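Local coordinates for protein endoglucanase (Clostridium thermocellum, PDB 2YIK) that probably hydrolyses internal beta-1,4-glucosidic bonds of cellulose, as a cellulase of glycoside hydrolase family 9, at residues Y40-Y46 against M521-M527; A421-M425 against A508-L512; V134-Y138 against A154-L158. All coordinates share one frame; numbering follows the deposited sequence.

In the fold
Helix 499-516 joins the first two contacts: contact 2 packs its residues 508-512 on helix 416-428, and contact 1 holds the loop that follows it against helix 40-47. Their centres lie about 14 Å apart and they touch, A43 CB standing 3.6 Å from C509 SG. Through such touches the first and last helices of the modelled chain pack together in the family 9 (alpha/alpha)6-barrel domain. Contact 3, between helices 124-140 and 151-167, is centred about 17 Å from each of the others and touches neither; its centre is about 10 Å from the chain's, against about 22 and 18 Å for contacts 1 and 2. Contact 1 closes a 474-residue loop enclosing contact 3, then contact 2.

Contact 1. Residues Y40-Y46 against M521-M527; sequences YAKALQY and MQIDPSM
Q45 and D524 meet through two hydrogen bonds that use both ends of the glutamine amide on the backbone of one residue. D524 N donates to Q45 OE1 at 2.7 Å, and Q45 NE2 donates to D524 O at 2.9 Å. The second bond is nearly straight, at 169°, and its acceptor lies close to the amide plane of Q45, so the pair fixes the rotation of the amide. Q45 can span the gap because CG is anti to its backbone N (chi1 166°) and the chain beyond is extended. A third bond runs between side chains: Y46 OH donates to D524 OD2 at 2.6 Å, on the anti lone pair, with ring and carboxylate nearly coplanar. The other oxygen, OD1, takes S526 N and S526 OG from one face; the first of these closes an Asx turn, within a type I beta turn from D524 to M527. By these bonds the tail that leaves helix 499-516 is laid along helix 40-47, tying the C-terminal end of the modelled chain to its N-terminal helix, away from the metal sites.

Sulfur and aromatic groups meet at both ends of the contact. M527 bends at chi2 and chi3 and brings CE over the Y46 ring, 4.0 Å from the centroid and 8° off the normal; K42 CE lies on the opposite face. M521, with an extended chain, makes an oblique Met-aromatic contact with Y40, its SD 3.6 Å from Y40 CD2, and Y40 N points a weak hydrogen bond at the same sulfur. Next to M521, A41 CB rests on the M521 carbonyl, 3.5 Å from M521 O, and touches I523 CG2 at 4.2 Å.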
loop_
_atom_site.group_PDB
_atom_site.type_symbol
_atom_site.label_atom_id
_atom_site.label_comp_id
_atom_site.label_asym_id
_atom_site.label_seq_id
_atom_site.Cartn_x
_atom_site.Cartn_y
_atom_site.Cartn_z
ATOM N N TYR A 40 -11.979 -11.138 14.251
ATOM C CA TYR A 40 -11.535 -10.539 13.002
ATOM C C TYR A 40 -12.319 -9.312 12.567
ATOM O O TYR A 40 -11.806 -8.491 11.808
ATOM C CB TYR A 40 -11.529 -11.599 11.899
ATOM C CG TYR A 40 -10.852 -12.874 12.346
ATOM C CD1 TYR A 40 -9.551 -12.852 12.866
ATOM C CD2 TYR A 40 -11.532 -14.092 12.327
ATOM C CE1 TYR A 40 -8.955 -14.010 13.364
ATOM C CE2 TYR A 40 -10.943 -15.255 12.823
ATOM C CZ TYR A 40 -9.662 -15.205 13.342
ATOM O OH TYR A 40 -9.116 -16.352 13.860
ATOM N N ALA A 41 -13.555 -9.179 13.042
ATOM C CA ALA A 41 -14.367 -8.012 12.697
ATOM C C ALA A 41 -13.757 -6.802 13.389
ATOM O O ALA A 41 -13.611 -5.731 12.800
ATOM C CB ALA A 41 -15.815 -8.203 13.155
ATOM N N LYS A 42 -13.393 -6.984 14.650
ATOM C CA LYS A 42 -12.783 -5.915 15.422
ATOM C C LYS A 42 -11.377 -5.632 14.893
ATOM O O LYS A 42 -10.920 -4.488 14.898
ATOM C CB LYS A 42 -12.716 -6.312 16.897
ATOM C CG LYS A 42 -11.950 -5.327 17.761
ATOM C CD LYS A 42 -11.860 -5.779 19.221
ATOM C CE LYS A 42 -10.789 -4.975 19.958
ATOM N NZ LYS A 42 -10.758 -5.258 21.422
ATOM N N ALA A 43 -10.689 -6.676 14.440
ATOM C CA ALA A 43 -9.337 -6.512 13.911
ATOM C C ALA A 43 -9.392 -5.640 12.659
ATOM O O ALA A 43 -8.563 -4.749 12.467
ATOM C CB ALA A 43 -8.736 -7.871 13.588
ATOM N N LEU A 44 -10.382 -5.898 11.811
ATOM C CA LEU A 44 -10.566 -5.123 10.588
ATOM C C LEU A 44 -10.835 -3.671 10.967
ATOM O O LEU A 44 -10.200 -2.746 10.454
ATOM C CB LEU A 44 -11.750 -5.669 9.778
ATOM C CG LEU A 44 -12.155 -4.837 8.556
ATOM C CD1 LEU A 44 -10.965 -4.730 7.606
ATOM C CD2 LEU A 44 -13.345 -5.473 7.844
ATOM N N GLN A 45 -11.787 -3.476 11.875
ATOM C CA GLN A 45 -12.135 -2.137 12.330
ATOM C C GLN A 45 -10.903 -1.384 12.802
ATOM O O GLN A 45 -10.609 -0.288 12.322
ATOM C CB GLN A 45 -13.153 -2.214 13.469
ATOM C CG GLN A 45 -13.319 -0.915 14.229
ATOM C CD GLN A 45 -14.183 -1.068 15.477
ATOM O OE1 GLN A 45 -14.067 -2.053 16.209
ATOM N NE2 GLN A 45 -15.039 -0.084 15.731
ATOM N N TYR A 46 -10.182 -1.978 13.746
ATOM C CA TYR A 46 -8.983 -1.358 14.286
ATOM C C TYR A 46 -7.878 -1.116 13.258
ATOM O O TYR A 46 -7.248 -0.060 13.264
ATOM C CB TYR A 46 -8.426 -2.208 15.434
ATOM C CG TYR A 46 -9.068 -1.946 16.782
ATOM C CD1 TYR A 46 -10.453 -1.937 16.928
ATOM C CD2 TYR A 46 -8.285 -1.727 17.915
ATOM C CE1 TYR A 46 -11.045 -1.717 18.164
ATOM C CE2 TYR A 46 -8.866 -1.505 19.162
ATOM C CZ TYR A 46 -10.247 -1.503 19.279
ATOM O OH TYR A 46 -10.833 -1.301 20.510
ATOM N N MET A 521 -18.261 -12.359 16.780
ATOM C CA MET A 521 -17.304 -11.346 16.345
ATOM C C MET A 521 -17.951 -10.010 16.033
ATOM O O MET A 521 -18.372 -9.766 14.902
ATOM C CB MET A 521 -16.536 -11.857 15.126
ATOM C CG MET A 521 -15.634 -13.016 15.468
ATOM S SD MET A 521 -14.625 -13.520 14.094
ATOM C CE MET A 521 -14.146 -15.160 14.649
ATOM N N GLN A 522 -18.005 -9.148 17.047
ATOM C CA GLN A 522 -18.609 -7.824 16.932
ATOM C C GLN A 522 -17.550 -6.731 16.925
ATOM O O GLN A 522 -16.511 -6.875 17.561
ATOM C CB GLN A 522 -19.542 -7.568 18.120
ATOM C CG GLN A 522 -20.691 -8.551 18.260
ATOM C CD GLN A 522 -21.486 -8.682 16.978
ATOM O OE1 GLN A 522 -21.647 -7.705 16.226
ATOM N NE2 GLN A 522 -22.000 -9.884 16.718
ATOM N N ILE A 523 -17.809 -5.639 16.208
ATOM C CA ILE A 523 -16.862 -4.534 16.196
ATOM C C ILE A 523 -16.998 -3.839 17.551
ATOM O O ILE A 523 -17.953 -4.091 18.291
ATOM C CB ILE A 523 -17.121 -3.511 15.017
ATOM C CG1 ILE A 523 -18.462 -2.773 15.188
ATOM C CG2 ILE A 523 -16.999 -4.229 13.675
ATOM C CD1 ILE A 523 -19.620 -3.660 15.590
ATOM N N ASP A 524 -16.022 -3.001 17.883
ATOM C CA ASP A 524 -16.001 -2.266 19.142
ATOM C C ASP A 524 -16.857 -1.004 18.983
ATOM O O ASP A 524 -16.461 -0.059 18.300
ATOM C CB ASP A 524 -14.550 -1.906 19.480
ATOM C CG ASP A 524 -14.431 -1.040 20.711
ATOM O OD1 ASP A 524 -15.476 -0.675 21.287
ATOM O OD2 ASP A 524 -13.289 -0.713 21.102
ATOM N N PRO A 525 -18.028 -0.960 19.641
ATOM C CA PRO A 525 -18.919 0.199 19.538
ATOM C C PRO A 525 -18.416 1.504 20.144
ATOM O O PRO A 525 -18.966 2.571 19.864
ATOM C CB PRO A 525 -20.200 -0.302 20.205
ATOM C CG PRO A 525 -19.661 -1.132 21.334
ATOM C CD PRO A 525 -18.493 -1.889 20.693
ATOM N N SER A 526 -17.362 1.437 20.951
ATOM C CA SER A 526 -16.843 2.647 21.573
ATOM C C SER A 526 -15.803 3.396 20.728
ATOM O O SER A 526 -15.335 4.461 21.129
ATOM C CB SER A 526 -16.233 2.316 22.933
ATOM O OG SER A 526 -14.945 1.746 22.772
ATOM N N MET A 527 -15.435 2.851 19.571
ATOM C CA MET A 527 -14.445 3.510 18.705
ATOM C C MET A 527 -15.073 4.637 17.892
ATOM O O MET A 527 -16.249 4.562 17.533
ATOM C CB MET A 527 -13.818 2.499 17.735
ATOM C CG MET A 527 -12.852 1.505 18.374
ATOM S SD MET A 527 -11.355 2.292 18.988
ATOM C CE MET A 527 -10.262 2.188 17.505
#

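Contact 2. Residues A421-M425 against A508-L512; sequences ARSQM and ACAGL
L512 inserts its two methyl branches against helix 416-428, CD1 overlapping M425 and CD2 the backbone of R422. The CD1 contact is tight: it lies 3.4 Å from M425 CB, shorter than a usual carbon-carbon van der Waals distance, and 3.5 Å from M425 CG. On the other branch, CD2 comes within 3.6 Å of R422 CA, and the methyl of A421 borders it more loosely, CB to CD2 being 4.4 Å.

M425 answers from the facing helix. Its CG is anti to the backbone N (chi1 -174°), which sends the chain out across the interface, and bends at chi2 and chi3 then turn the terminal methyl onto helix 499-516. There CE sits 3.8 Å from A508 CB and 3.9 Å from C509 SG, while also lying against L512 CD1. The methionine therefore covers one turn of the opposing helix, from A508 to L512, with its two ends. No hydrogen bond crosses between the segments, and the contact rests on these apolar surfaces.

The short helical segments approach to 10.8 Å between axes, with their N-to-C directions 123° apart, a steeply inclined crossing, well short of antiparallel. This is packing between helices of the family 9 (alpha/alpha)6 barrel, away from the metal sites and the predicted active-site histidine. Helix 392-408 lies against the same junction, Q400 touching both M425 and L512 and L404 touching L512. Helix 40-47 also packs on helix 499-516, L44 at C509 and Y40 at L512, while Y40 OH bonds to R422 NE.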
loop_
_atom_site.group_PDB
_atom_site.type_symbol
_atom_site.label_atom_id
_atom_site.label_comp_id
_atom_site.label_asym_id
_atom_site.label_seq_id
_atom_site.Cartn_x
_atom_site.Cartn_y
_atom_site.Cartn_z
ATOM N N ALA A 421 -3.748 -19.180 7.081
ATOM C CA ALA A 421 -3.768 -17.731 7.287
ATOM C C ALA A 421 -4.322 -17.419 8.676
ATOM O O ALA A 421 -3.792 -16.573 9.395
ATOM C CB ALA A 421 -4.625 -17.055 6.217
ATOM N N ARG A 422 -5.392 -18.116 9.042
ATOM C CA ARG A 422 -6.015 -17.923 10.342
ATOM C C ARG A 422 -5.054 -18.236 11.487
ATOM O O ARG A 422 -5.001 -17.507 12.477
ATOM C CB ARG A 422 -7.256 -18.803 10.480
ATOM C CG ARG A 422 -8.090 -18.428 11.685
ATOM C CD ARG A 422 -9.265 -19.361 11.901
ATOM N NE ARG A 422 -10.166 -18.825 12.919
ATOM C CZ ARG A 422 -11.324 -19.379 13.264
ATOM N NH1 ARG A 422 -11.727 -20.496 12.677
ATOM N NH2 ARG A 422 -12.089 -18.803 14.186
ATOM N N SER A 423 -4.304 -19.326 11.358
ATOM C CA SER A 423 -3.355 -19.697 12.398
ATOM C C SER A 423 -2.319 -18.582 12.548
ATOM O O SER A 423 -1.893 -18.265 13.653
ATOM C CB SER A 423 -2.665 -21.028 12.064
ATOM O OG SER A 423 -1.660 -20.879 11.078
ATOM N N GLN A 424 -1.932 -17.969 11.434
ATOM C CA GLN A 424 -0.947 -16.899 11.481
ATOM C C GLN A 424 -1.514 -15.615 12.092
ATOM O O GLN A 424 -0.833 -14.953 12.877
ATOM C CB GLN A 424 -0.384 -16.635 10.079
ATOM C CG GLN A 424 0.408 -17.809 9.488
ATOM C CD GLN A 424 1.504 -18.317 10.418
ATOM O OE1 GLN A 424 1.392 -19.399 11.006
ATOM N NE2 GLN A 424 2.567 -17.536 10.559
ATOM N N MET A 425 -2.750 -15.257 11.747
ATOM C CA MET A 425 -3.348 -14.051 12.326
ATOM C C MET A 425 -3.536 -14.255 13.828
ATOM O O MET A 425 -3.295 -13.338 14.621
ATOM C CB MET A 425 -4.703 -13.729 11.693
ATOM C CG MET A 425 -5.280 -12.395 12.170
ATOM S SD MET A 425 -4.185 -10.998 11.762
ATOM C CE MET A 425 -4.749 -10.654 10.026
ATOM N N ALA A 508 -6.485 -8.848 4.994
ATOM C CA ALA A 508 -6.430 -10.167 5.619
ATOM C C ALA A 508 -7.520 -10.293 6.685
ATOM O O ALA A 508 -8.161 -11.333 6.804
ATOM C CB ALA A 508 -5.053 -10.404 6.236
ATOM N N CYS A 509 -7.713 -9.234 7.466
ATOM C CA CYS A 509 -8.743 -9.228 8.500
ATOM C C CYS A 509 -10.108 -9.431 7.862
ATOM O O CYS A 509 -10.900 -10.247 8.337
ATOM C CB CYS A 509 -8.735 -7.905 9.261
ATOM S SG CYS A 509 -7.286 -7.651 10.325
ATOM N N ALA A 510 -10.373 -8.690 6.784
ATOM C CA ALA A 510 -11.643 -8.797 6.072
ATOM C C ALA A 510 -11.818 -10.201 5.514
ATOM O O ALA A 510 -12.900 -10.782 5.604
ATOM C CB ALA A 510 -11.707 -7.777 4.934
ATOM N N GLY A 511 -10.747 -10.728 4.925
ATOM C CA GLY A 511 -10.790 -12.060 4.348
ATOM C C GLY A 511 -11.050 -13.138 5.386
ATOM O O GLY A 511 -11.768 -14.104 5.118
ATOM N N LEU A 512 -10.453 -12.986 6.564
ATOM C CA LEU A 512 -10.645 -13.953 7.644
ATOM C C LEU A 512 -12.072 -13.873 8.165
ATOM O O LEU A 512 -12.672 -14.885 8.527
ATOM C CB LEU A 512 -9.654 -13.688 8.786
ATOM C CG LEU A 512 -8.227 -14.139 8.473
ATOM C CD1 LEU A 512 -7.253 -13.505 9.449
ATOM C CD2 LEU A 512 -8.152 -15.658 8.520
#

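Contact 3. Residues V134-Y138 against A154-L158; sequences VGWGY and AEVIL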
loop_
_atom_site.group_PDB
_atom_site.type_symbol
_atom_site.label_atom_id
_atom_site.label_comp_id
_atom_site.label_asym_id
_atom_site.label_seq_id
_atom_site.Cartn_x
_atom_site.Cartn_y
_atom_site.Cartn_z
ATOM N N VAL A 134 -4.483 -1.717 0.002
ATOM C CA VAL A 134 -5.689 -1.571 0.816
ATOM C C VAL A 134 -6.878 -1.578 -0.161
ATOM O O VAL A 134 -7.927 -2.154 0.120
ATOM C CB VAL A 134 -5.689 -0.249 1.617
ATOM C CG1 VAL A 134 -7.042 -0.049 2.281
ATOM C CG2 VAL A 134 -4.583 -0.278 2.678
ATOM N N GLY A 135 -6.697 -0.943 -1.320
ATOM C CA GLY A 135 -7.755 -0.908 -2.326
ATOM C C GLY A 135 -8.059 -2.298 -2.869
ATOM O O GLY A 135 -9.212 -2.629 -3.152
ATOM N N TRP A 136 -6.995 -3.087 -3.023
ATOM C CA TRP A 136 -6.987 -4.479 -3.500
ATOM C C TRP A 136 -7.849 -5.284 -2.517
ATOM O O TRP A 136 -8.755 -6.013 -2.927
ATOM C CB TRP A 136 -5.491 -4.873 -3.529
ATOM C CG TRP A 136 -4.865 -6.293 -3.566
ATOM C CD1 TRP A 136 -3.588 -6.586 -3.133
ATOM C CD2 TRP A 136 -5.348 -7.508 -4.171
ATOM N NE1 TRP A 136 -3.251 -7.870 -3.423
ATOM C CE2 TRP A 136 -4.301 -8.469 -4.048
ATOM C CE3 TRP A 136 -6.542 -7.881 -4.781
ATOM C CZ2 TRP A 136 -4.419 -9.765 -4.530
ATOM C CZ3 TRP A 136 -6.652 -9.172 -5.257
ATOM C CH2 TRP A 136 -5.598 -10.104 -5.122
ATOM N N GLY A 137 -7.604 -5.108 -1.221
ATOM C CA GLY A 137 -8.384 -5.821 -0.223
ATOM C C GLY A 137 -9.852 -5.406 -0.184
ATOM O O GLY A 137 -10.743 -6.249 -0.039
ATOM N N TYR A 138 -10.106 -4.104 -0.300
ATOM C CA TYR A 138 -11.471 -3.580 -0.281
ATOM C C TYR A 138 -12.221 -4.098 -1.509
ATOM O O TYR A 138 -13.391 -4.455 -1.431
ATOM C CB TYR A 138 -11.443 -2.043 -0.267
ATOM C CG TYR A 138 -12.797 -1.391 -0.099
ATOM C CD1 TYR A 138 -13.623 -1.713 0.984
ATOM C CD2 TYR A 138 -13.257 -0.455 -1.022
ATOM C CE1 TYR A 138 -14.879 -1.118 1.137
ATOM C CE2 TYR A 138 -14.513 0.144 -0.878
ATOM C CZ TYR A 138 -15.320 -0.195 0.201
ATOM O OH TYR A 138 -16.579 0.350 0.323
ATOM N N ALA A 154 -13.005 2.743 5.096
ATOM C CA ALA A 154 -12.108 2.347 4.013
ATOM C C ALA A 154 -12.135 3.351 2.860
ATOM O O ALA A 154 -11.090 3.740 2.334
ATOM C CB ALA A 154 -12.490 0.965 3.501
ATOM N N GLU A 155 -13.334 3.774 2.469
ATOM C CA GLU A 155 -13.455 4.718 1.372
ATOM C C GLU A 155 -12.841 6.080 1.706
ATOM O O GLU A 155 -12.255 6.726 0.837
ATOM C CB GLU A 155 -14.922 4.837 0.943
ATOM C CG GLU A 155 -15.449 3.524 0.347
ATOM C CD GLU A 155 -16.825 3.655 -0.276
ATOM O OE1 GLU A 155 -17.398 4.757 -0.210
ATOM O OE2 GLU A 155 -17.336 2.654 -0.833
ATOM N N VAL A 156 -12.937 6.506 2.965
ATOM C CA VAL A 156 -12.350 7.785 3.352
ATOM C C VAL A 156 -10.827 7.718 3.227
ATOM O O VAL A 156 -10.184 8.671 2.764
ATOM C CB VAL A 156 -12.726 8.174 4.801
ATOM C CG1 VAL A 156 -11.930 9.393 5.239
ATOM C CG2 VAL A 156 -14.224 8.474 4.881
ATOM N N ILE A 157 -10.254 6.590 3.638
ATOM C CA ILE A 157 -8.809 6.403 3.558
ATOM C C ILE A 157 -8.370 6.309 2.094
ATOM O O ILE A 157 -7.401 6.950 1.705
ATOM C CB ILE A 157 -8.341 5.117 4.307
ATOM C CG1 ILE A 157 -8.333 5.346 5.818
ATOM C CG2 ILE A 157 -6.930 4.753 3.884
ATOM C CD1 ILE A 157 -9.624 5.909 6.352
ATOM N N LEU A 158 -9.088 5.527 1.290
ATOM C CA LEU A 158 -8.736 5.375 -0.121
ATOM C C LEU A 158 -8.877 6.673 -0.915
ATOM O O LEU A 158 -8.107 6.921 -1.842
ATOM C CB LEU A 158 -9.560 4.253 -0.751
ATOM C CG LEU A 158 -9.186 2.867 -0.208
ATOM C CD1 LEU A 158 -10.240 1.852 -0.573
ATOM C CD2 LEU A 158 -7.817 2.454 -0.752
#
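The hydroxyl of Y138 donates to E155 OE2 at 2.7 Å, the one hydrogen bond across these two segments. The carboxylate receives it on the anti side, 29° out of its plane, and stands almost perpendicular to the phenol ring. In E155, chi1 (-66°) sets CG beside the hydroxyl end of the ring, and the extended chain beyond it carries OE2 to the phenol oxygen.

The rest of Y138 is gripped by apolar groups. A154 CB lies over one face in a CH-pi contact, 4.2 Å from the ring centroid and displaced toward the rim at CD1. L158 CD1 approaches obliquely, 3.8 Å from Y138 CD2. The second branch of the leucine rests on the helix backbone where G135 has no side chain: L158 CD2 is 3.6 Å from G135 N, with V134 CG1 beside it at 4.0 Å.

The axes of the two short segments approach to 10.7 Å with N-to-C directions at 148°, a broadly antiparallel pair of long helices, separated in sequence by the short helix 142-147, as expected within an (alpha/alpha)6 barrel. Helix 216-233 closes over the pair, N232 touching both Y138 and L158 and F233 touching E155. F145, from the intervening short helix, meets the Y138 ring edge-to-face, while W136 of helix 124-140 packs on helices 322-336 and 392-408.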